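Local coordinates for Glyoxalase/bleomycin resistance protein/dioxygenase (Nostoc punctiforme PCC 73102, PDB 3KOL) that binds divalent metal, here cobalt, and probably acts as a glyoxalase- or dioxygenase-type enzyme, at residues R34-L46 and A65-L77. Residues are numbered along the deposited sequence; the frame is centred on the assembly and turned at random.
With CO (cobalt (II) ion), chain B.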
ATOM      1  N   ARG A  34       4.709 -11.342 -11.386  1.00 12.52           N
ATOM      2  CA  ARG A  34       4.082 -10.736 -12.564  1.00 13.50           C
ATOM      3  C   ARG A  34       2.892 -11.618 -12.939  1.00 13.25           C
ATOM      4  O   ARG A  34       1.852 -11.130 -13.375  1.00 14.31           O
ATOM      5  CB  ARG A  34       5.041 -10.685 -13.761  1.00 14.58           C
ATOM      6  CG  ARG A  34       6.190  -9.701 -13.639  1.00 19.29           C
ATOM      7  CD  ARG A  34       7.006  -9.643 -14.942  1.00 20.57           C
ATOM      8  NE  ARG A  34       6.239  -9.097 -16.066  1.00 24.35           N
ATOM      9  CZ  ARG A  34       5.801  -9.811 -17.100  1.00 27.01           C
ATOM     10  NH1 ARG A  34       6.054 -11.113 -17.169  1.00 29.73           N
ATOM     11  NH2 ARG A  34       5.118  -9.225 -18.074  1.00 26.39           N
ATOM     12  N   TYR A  35       3.048 -12.926 -12.770  1.00 12.56           N
ATOM     13  CA  TYR A  35       1.965 -13.845 -13.101  1.00 14.27           C
ATOM     14  C   TYR A  35       0.778 -13.629 -12.160  1.00 13.54           C
ATOM     15  O   TYR A  35      -0.375 -13.555 -12.587  1.00 13.73           O
ATOM     16  CB  TYR A  35       2.441 -15.292 -12.988  1.00 18.16           C
ATOM     17  CG  TYR A  35       1.512 -16.269 -13.669  1.00 21.16           C
ATOM     18  CD1 TYR A  35       1.522 -16.419 -15.055  1.00 22.69           C
ATOM     19  CD2 TYR A  35       0.597 -17.021 -12.931  1.00 24.96           C
ATOM     20  CE1 TYR A  35       0.643 -17.297 -15.691  1.00 25.53           C
ATOM     21  CE2 TYR A  35      -0.289 -17.899 -13.557  1.00 26.33           C
ATOM     22  CZ  TYR A  35      -0.259 -18.031 -14.936  1.00 26.29           C
ATOM     23  OH  TYR A  35      -1.127 -18.899 -15.555  1.00 27.88           O
ATOM     24  N   PHE A  36       1.078 -13.533 -10.871  1.00 12.85           N
ATOM     25  CA  PHE A  36       0.061 -13.330  -9.839  1.00 11.59           C
ATOM     26  C   PHE A  36      -0.712 -12.024 -10.042  1.00 11.47           C
ATOM     27  O   PHE A  36      -1.928 -12.033 -10.208  1.00 10.46           O
ATOM     28  CB  PHE A  36       0.740 -13.312  -8.465  1.00 10.66           C
ATOM     29  CG  PHE A  36      -0.213 -13.197  -7.304  1.00 12.63           C
ATOM     30  CD1 PHE A  36      -0.890 -14.317  -6.826  1.00 13.96           C
ATOM     31  CD2 PHE A  36      -0.400 -11.977  -6.662  1.00 11.38           C
ATOM     32  CE1 PHE A  36      -1.733 -14.222  -5.719  1.00 12.62           C
ATOM     33  CE2 PHE A  36      -1.243 -11.867  -5.555  1.00 12.98           C
ATOM     34  CZ  PHE A  36      -1.910 -12.991  -5.081  1.00 14.00           C
ATOM     35  N   TYR A  37      -0.003 -10.896 -10.023  1.00  9.98           N
ATOM     36  CA  TYR A  37      -0.647  -9.593 -10.163  1.00  9.10           C
ATOM     37  C   TYR A  37      -1.159  -9.246 -11.555  1.00 10.52           C
ATOM     38  O   TYR A  37      -2.252  -8.707 -11.693  1.00 10.04           O
ATOM     39  CB  TYR A  37       0.304  -8.491  -9.678  1.00  9.35           C
ATOM     40  CG  TYR A  37       0.526  -8.530  -8.179  1.00  8.77           C
ATOM     41  CD1 TYR A  37      -0.486  -8.153  -7.299  1.00  9.38           C
ATOM     42  CD2 TYR A  37       1.730  -8.981  -7.644  1.00  8.35           C
ATOM     43  CE1 TYR A  37      -0.309  -8.226  -5.917  1.00 10.30           C
ATOM     44  CE2 TYR A  37       1.922  -9.064  -6.260  1.00 10.46           C
ATOM     45  CZ  TYR A  37       0.897  -8.682  -5.404  1.00  8.80           C
ATOM     46  OH  TYR A  37       1.083  -8.766  -4.041  1.00  9.42           O
ATOM     47  N   GLY A  38      -0.375  -9.555 -12.584  1.00 11.16           N
ATOM     48  CA  GLY A  38      -0.794  -9.226 -13.937  1.00 12.11           C
ATOM     49  C   GLY A  38      -1.696 -10.237 -14.624  1.00 12.42           C
ATOM     50  O   GLY A  38      -2.750  -9.884 -15.160  1.00 15.24           O
ATOM     51  N   THR A  39      -1.300 -11.501 -14.611  1.00 12.66           N
ATOM     52  CA  THR A  39      -2.083 -12.527 -15.286  1.00 12.45           C
ATOM     53  C   THR A  39      -3.332 -12.979 -14.543  1.00 12.64           C
ATOM     54  O   THR A  39      -4.438 -12.958 -15.098  1.00 14.04           O
ATOM     55  CB  THR A  39      -1.204 -13.746 -15.606  1.00 13.75           C
ATOM     56  OG1 THR A  39      -0.104 -13.325 -16.427  1.00 16.15           O
ATOM     57  CG2 THR A  39      -2.006 -14.811 -16.354  1.00 15.34           C
ATOM     58  N   ILE A  40      -3.169 -13.390 -13.293  1.00 11.74           N
ATOM     59  CA  ILE A  40      -4.311 -13.855 -12.511  1.00 11.92           C
ATOM     60  C   ILE A  40      -5.221 -12.730 -12.024  1.00 11.97           C
ATOM     61  O   ILE A  40      -6.423 -12.764 -12.271  1.00 13.60           O
ATOM     62  CB  ILE A  40      -3.847 -14.685 -11.304  1.00 10.57           C
ATOM     63  CG1 ILE A  40      -3.112 -15.937 -11.793  1.00 10.88           C
ATOM     64  CG2 ILE A  40      -5.050 -15.068 -10.441  1.00 11.03           C
ATOM     65  CD1 ILE A  40      -2.406 -16.720 -10.699  1.00 12.48           C
ATOM     66  N   LEU A  41      -4.660 -11.731 -11.347  1.00 11.07           N
ATOM     67  CA  LEU A  41      -5.481 -10.630 -10.847  1.00 10.33           C
ATOM     68  C   LEU A  41      -5.861  -9.612 -11.928  1.00 10.88           C
ATOM     69  O   LEU A  41      -6.673  -8.716 -11.693  1.00 10.42           O
ATOM     70  CB  LEU A  41      -4.774  -9.928  -9.684  1.00  9.11           C
ATOM     71  CG  LEU A  41      -4.501 -10.795  -8.447  1.00 12.66           C
ATOM     72  CD1 LEU A  41      -4.075  -9.902  -7.306  1.00 12.24           C
ATOM     73  CD2 LEU A  41      -5.750 -11.568  -8.051  1.00 14.40           C
ATOM     74  N   GLY A  42      -5.264  -9.747 -13.108  1.00 11.19           N
ATOM     75  CA  GLY A  42      -5.591  -8.863 -14.214  1.00 11.13           C
ATOM     76  C   GLY A  42      -5.147  -7.408 -14.201  1.00 11.65           C
ATOM     77  O   GLY A  42      -5.657  -6.618 -14.994  1.00 11.75           O
ATOM     78  N   LEU A  43      -4.216  -7.031 -13.329  1.00 11.25           N
ATOM     79  CA  LEU A  43      -3.760  -5.639 -13.315  1.00 11.31           C
ATOM     80  C   LEU A  43      -2.983  -5.335 -14.596  1.00 11.71           C
ATOM     81  O   LEU A  43      -2.133  -6.119 -15.028  1.00  9.24           O
ATOM     82  CB  LEU A  43      -2.889  -5.354 -12.087  1.00 11.73           C
ATOM     83  CG  LEU A  43      -3.607  -5.504 -10.739  1.00 10.08           C
ATOM     84  CD1 LEU A  43      -2.616  -5.296  -9.596  1.00 10.99           C
ATOM     85  CD2 LEU A  43      -4.743  -4.485 -10.646  1.00 11.41           C
ATOM     86  N   HIS A  44      -3.287  -4.196 -15.211  1.00 12.76           N
ATOM     87  CA  HIS A  44      -2.620  -3.811 -16.449  1.00 13.53           C
ATOM     88  C   HIS A  44      -1.170  -3.416 -16.191  1.00 14.36           C
ATOM     89  O   HIS A  44      -0.870  -2.685 -15.247  1.00 15.03           O
ATOM     90  CB  HIS A  44      -3.362  -2.656 -17.118  1.00 13.21           C
ATOM     91  CG  HIS A  44      -2.964  -2.442 -18.547  1.00 14.97           C
ATOM     92  ND1 HIS A  44      -3.135  -3.408 -19.516  1.00 15.33           N
ATOM     93  CD2 HIS A  44      -2.376  -1.390 -19.166  1.00 14.62           C
ATOM     94  CE1 HIS A  44      -2.668  -2.961 -20.668  1.00 16.63           C
ATOM     95  NE2 HIS A  44      -2.201  -1.740 -20.484  1.00 15.98           N
ATOM     96  N   GLU A  45      -0.272  -3.900 -17.039  1.00 14.12           N
ATOM     97  CA  GLU A  45       1.144  -3.611 -16.877  1.00 14.32           C
ATOM     98  C   GLU A  45       1.586  -2.401 -17.695  1.00 14.46           C
ATOM     99  O   GLU A  45       1.069  -2.153 -18.782  1.00 13.97           O
ATOM    100  CB  GLU A  45       1.948  -4.845 -17.288  1.00 16.96           C
ATOM    101  CG  GLU A  45       3.452  -4.683 -17.236  1.00 20.75           C
ATOM    102  CD  GLU A  45       4.168  -6.002 -17.434  1.00 25.72           C
ATOM    103  OE1 GLU A  45       3.740  -6.783 -18.314  1.00 27.17           O
ATOM    104  OE2 GLU A  45       5.157  -6.256 -16.714  1.00 28.00           O
ATOM    105  N   LEU A  46       2.525  -1.630 -17.157  1.00 14.39           N
ATOM    106  CA  LEU A  46       3.053  -0.478 -17.878  1.00 16.00           C
ATOM    107  C   LEU A  46       4.241  -0.963 -18.702  1.00 16.29           C
ATOM    108  O   LEU A  46       5.057  -1.748 -18.221  1.00 16.69           O
ATOM    109  CB  LEU A  46       3.534   0.607 -16.908  1.00 14.01           C
ATOM    110  CG  LEU A  46       2.510   1.238 -15.965  1.00 16.46           C
ATOM    111  CD1 LEU A  46       3.191   2.293 -15.100  1.00 15.88           C
ATOM    112  CD2 LEU A  46       1.396   1.863 -16.779  1.00 15.32           C
ATOM    113  N   ALA A  65       8.901  -4.113 -12.281  1.00 20.18           N
ATOM    114  CA  ALA A  65       7.668  -4.224 -13.045  1.00 18.14           C
ATOM    115  C   ALA A  65       6.667  -3.252 -12.431  1.00 17.69           C
ATOM    116  O   ALA A  65       6.647  -3.061 -11.216  1.00 17.15           O
ATOM    117  CB  ALA A  65       7.130  -5.652 -12.986  1.00 18.75           C
ATOM    118  N   ASN A  66       5.852  -2.629 -13.275  1.00 16.17           N
ATOM    119  CA  ASN A  66       4.853  -1.670 -12.823  1.00 15.88           C
ATOM    120  C   ASN A  66       3.480  -2.088 -13.334  1.00 16.28           C
ATOM    121  O   ASN A  66       3.305  -2.327 -14.529  1.00 17.10           O
ATOM    122  CB  ASN A  66       5.169  -0.270 -13.369  1.00 19.70           C
ATOM    123  CG  ASN A  66       6.267   0.447 -12.594  1.00 23.84           C
ATOM    124  OD1 ASN A  66       7.200  -0.168 -12.088  1.00 27.01           O
ATOM    125  ND2 ASN A  66       6.164   1.770 -12.523  1.00 28.28           N
ATOM    126  N   PHE A  67       2.515  -2.175 -12.428  1.00 11.89           N
ATOM    127  CA  PHE A  67       1.141  -2.525 -12.772  1.00 13.10           C
ATOM    128  C   PHE A  67       0.284  -1.379 -12.280  1.00 12.75           C
ATOM    129  O   PHE A  67       0.683  -0.650 -11.370  1.00 12.17           O
ATOM    130  CB  PHE A  67       0.728  -3.833 -12.093  1.00 13.55           C
ATOM    131  CG  PHE A  67       1.434  -5.038 -12.641  1.00 14.63           C
ATOM    132  CD1 PHE A  67       0.966  -5.671 -13.787  1.00 15.11           C
ATOM    133  CD2 PHE A  67       2.604  -5.502 -12.050  1.00 15.72           C
ATOM    134  CE1 PHE A  67       1.657  -6.749 -14.339  1.00 17.85           C
ATOM    135  CE2 PHE A  67       3.301  -6.575 -12.593  1.00 15.68           C
ATOM    136  CZ  PHE A  67       2.826  -7.199 -13.742  1.00 16.73           C
ATOM    137  N   ILE A  68      -0.882  -1.198 -12.885  1.00 12.16           N
ATOM    138  CA  ILE A  68      -1.760  -0.107 -12.481  1.00 12.82           C
ATOM    139  C   ILE A  68      -3.225  -0.500 -12.417  1.00 14.60           C
ATOM    140  O   ILE A  68      -3.663  -1.429 -13.096  1.00 14.96           O
ATOM    141  CB  ILE A  68      -1.682   1.062 -13.463  1.00 14.14           C
ATOM    142  CG1 ILE A  68      -2.155   0.601 -14.845  1.00 14.89           C
ATOM    143  CG2 ILE A  68      -0.269   1.590 -13.533  1.00 16.70           C
ATOM    144  CD1 ILE A  68      -2.572   1.718 -15.763  1.00 19.36           C
ATOM    145  N   THR A  69      -3.981   0.202 -11.580  1.00 14.47           N
ATOM    146  CA  THR A  69      -5.410  -0.027 -11.500  1.00 15.05           C
ATOM    147  C   THR A  69      -5.955   0.991 -12.502  1.00 16.33           C
ATOM    148  O   THR A  69      -5.267   1.957 -12.850  1.00 16.48           O
ATOM    149  CB  THR A  69      -5.962   0.237 -10.079  1.00 15.48           C
ATOM    150  OG1 THR A  69      -5.451   1.477  -9.583  1.00 18.70           O
ATOM    151  CG2 THR A  69      -5.547  -0.888  -9.127  1.00 17.19           C
ATOM    152  N   PRO A  70      -7.185   0.794 -12.993  1.00 17.37           N
ATOM    153  CA  PRO A  70      -7.714   1.756 -13.963  1.00 18.97           C
ATOM    154  C   PRO A  70      -7.786   3.213 -13.509  1.00 20.72           C
ATOM    155  O   PRO A  70      -7.842   4.113 -14.345  1.00 21.98           O
ATOM    156  CB  PRO A  70      -9.082   1.169 -14.326  1.00 18.71           C
ATOM    157  CG  PRO A  70      -9.458   0.405 -13.114  1.00 19.15           C
ATOM    158  CD  PRO A  70      -8.169  -0.264 -12.714  1.00 16.83           C
ATOM    159  N   ASP A  71      -7.777   3.453 -12.202  1.00 20.81           N
ATOM    160  CA  ASP A  71      -7.823   4.826 -11.706  1.00 22.76           C
ATOM    161  C   ASP A  71      -6.415   5.432 -11.586  1.00 22.75           C
ATOM    162  O   ASP A  71      -6.249   6.552 -11.097  1.00 22.24           O
ATOM    163  CB  ASP A  71      -8.560   4.888 -10.362  1.00 23.87           C
ATOM    164  CG  ASP A  71      -7.834   4.153  -9.265  1.00 24.66           C
ATOM    165  OD1 ASP A  71      -6.922   3.366  -9.584  1.00 25.85           O
ATOM    166  OD2 ASP A  71      -8.182   4.356  -8.085  1.00 24.68           O
ATOM    167  N   GLY A  72      -5.404   4.687 -12.028  1.00 20.65           N
ATOM    168  CA  GLY A  72      -4.046   5.207 -12.005  1.00 19.26           C
ATOM    169  C   GLY A  72      -3.072   4.822 -10.902  1.00 17.24           C
ATOM    170  O   GLY A  72      -1.881   5.102 -11.026  1.00 15.81           O
ATOM    171  N   THR A  73      -3.545   4.201  -9.827  1.00 14.93           N
ATOM    172  CA  THR A  73      -2.642   3.803  -8.745  1.00 12.83           C
ATOM    173  C   THR A  73      -1.666   2.750  -9.253  1.00 13.13           C
ATOM    174  O   THR A  73      -2.057   1.789  -9.926  1.00 11.82           O
ATOM    175  CB  THR A  73      -3.411   3.231  -7.539  1.00 14.49           C
ATOM    176  OG1 THR A  73      -4.400   4.171  -7.115  1.00 16.03           O
ATOM    177  CG2 THR A  73      -2.460   2.965  -6.376  1.00 12.11           C
ATOM    178  N   ILE A  74      -0.395   2.926  -8.915  1.00  9.27           N
ATOM    179  CA  ILE A  74       0.642   2.012  -9.363  1.00  9.12           C
ATOM    180  C   ILE A  74       1.127   1.031  -8.311  1.00 11.13           C
ATOM    181  O   ILE A  74       1.268   1.373  -7.136  1.00 10.08           O
ATOM    182  CB  ILE A  74       1.877   2.791  -9.873  1.00  9.54           C
ATOM    183  CG1 ILE A  74       1.470   3.692 -11.040  1.00 10.41           C
ATOM    184  CG2 ILE A  74       2.970   1.810 -10.310  1.00  8.84           C
ATOM    185  CD1 ILE A  74       2.539   4.700 -11.452  1.00 15.27           C
ATOM    186  N   LEU A  75       1.382  -0.196  -8.752  1.00 11.18           N
ATOM    187  CA  LEU A  75       1.924  -1.241  -7.892  1.00 10.43           C
ATOM    188  C   LEU A  75       3.299  -1.521  -8.488  1.00 12.53           C
ATOM    189  O   LEU A  75       3.401  -2.001  -9.619  1.00 12.55           O
ATOM    190  CB  LEU A  75       1.072  -2.516  -7.954  1.00 10.08           C
ATOM    191  CG  LEU A  75       1.642  -3.726  -7.204  1.00 11.45           C
ATOM    192  CD1 LEU A  75       1.678  -3.428  -5.712  1.00 10.64           C
ATOM    193  CD2 LEU A  75       0.786  -4.968  -7.475  1.00 11.54           C
ATOM    194  N   ASP A  76       4.351  -1.186  -7.750  1.00 12.82           N
ATOM    195  CA  ASP A  76       5.713  -1.422  -8.221  1.00 14.87           C
ATOM    196  C   ASP A  76       6.230  -2.715  -7.633  1.00 15.32           C
ATOM    197  O   ASP A  76       6.088  -2.957  -6.435  1.00 15.61           O
ATOM    198  CB  ASP A  76       6.681  -0.308  -7.788  1.00 16.44           C
ATOM    199  CG  ASP A  76       6.429   1.009  -8.487  1.00 23.67           C
ATOM    200  OD1 ASP A  76       5.990   1.002  -9.656  1.00 26.04           O
ATOM    201  OD2 ASP A  76       6.703   2.060  -7.865  1.00 24.74           O
ATOM    202  N   LEU A  77       6.831  -3.546  -8.477  1.00 13.41           N
ATOM    203  CA  LEU A  77       7.412  -4.793  -8.018  1.00 13.21           C
ATOM    204  C   LEU A  77       8.912  -4.670  -8.243  1.00 14.37           C
ATOM    205  O   LEU A  77       9.357  -4.404  -9.358  1.00 15.26           O
ATOM    206  CB  LEU A  77       6.855  -5.978  -8.806  1.00 13.78           C
ATOM    207  CG  LEU A  77       5.338  -6.166  -8.774  1.00 12.37           C
ATOM    208  CD1 LEU A  77       4.983  -7.404  -9.576  1.00 12.00           C
ATOM    209  CD2 LEU A  77       4.844  -6.303  -7.335  1.00 13.04           C
TER
HETATM  210 CO    CO B 301      -1.111  -0.603 -21.834  0.50 11.19          CO
HETATM  211  O   HOH W   1      -5.561  -2.702 -14.449  1.00 12.15           O
HETATM  212  O   HOH W   2       6.407  -2.473 -15.887  1.00 24.36           O
HETATM  213  O   HOH W   3      -2.416  -0.880 -23.354  1.00 22.19           O
HETATM  214  O   HOH W   4      -0.100   0.706 -23.122  1.00 17.20           O
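The ring of Phe67 slides under helix 34-40, with Gly38 N and Tyr37 CB over one face and the carbonyl oxygen of Leu43 at its edge, 3.4 Å from Phe67 CD1. Its CG sits anti to the carbonyl carbon (chi1 -69°), which carries the ring toward the helix, where CE1 comes within 3.5 Å of Gly38 CA. On the side away from Gly38, extended Glu45 brings its CB 3.5 Å from Phe67 CE1; its carboxylate lies nearly parallel to the ring (planes 14° apart), above it and displaced past the rim. Arg34 holds that carboxylate side-on, NE bonding to OE2 and NH2 to OE1 (2.8 Å), a two-pronged grip that would hold its rotation there. Further along the helix, Tyr37 is sandwiched between Phe36 and Leu75, whose CD2 lies 3.7 Å from the ring centroid in a CH-pi contact; the Tyr37 hydroxyl bonds to Asp140.

The contact lies within a βαβββ unit of the vicinal oxygen chelate fold, whose first strand is 17-27; helix 30-40 packs on one sheet face and the chain returns as edge strand 44-45. That strand pairs antiparallel with 65-68 through Ile68 N to His44 O (2.8 Å), followed by a nearly straight bond from Leu46 N to Asn66 O; waters bridge His44 N to Ile68 O and Leu46 O to Asn66 N. Leu46 reaches over to Ile68, crossing it at about a right angle, CD2 to CG2 3.7 Å. Ile68 and His44 share the face turned from the helix, where His44 NE2 binds cobalt (2.1 Å) alongside two waters, at a site distinct from that including His99 and Glu147.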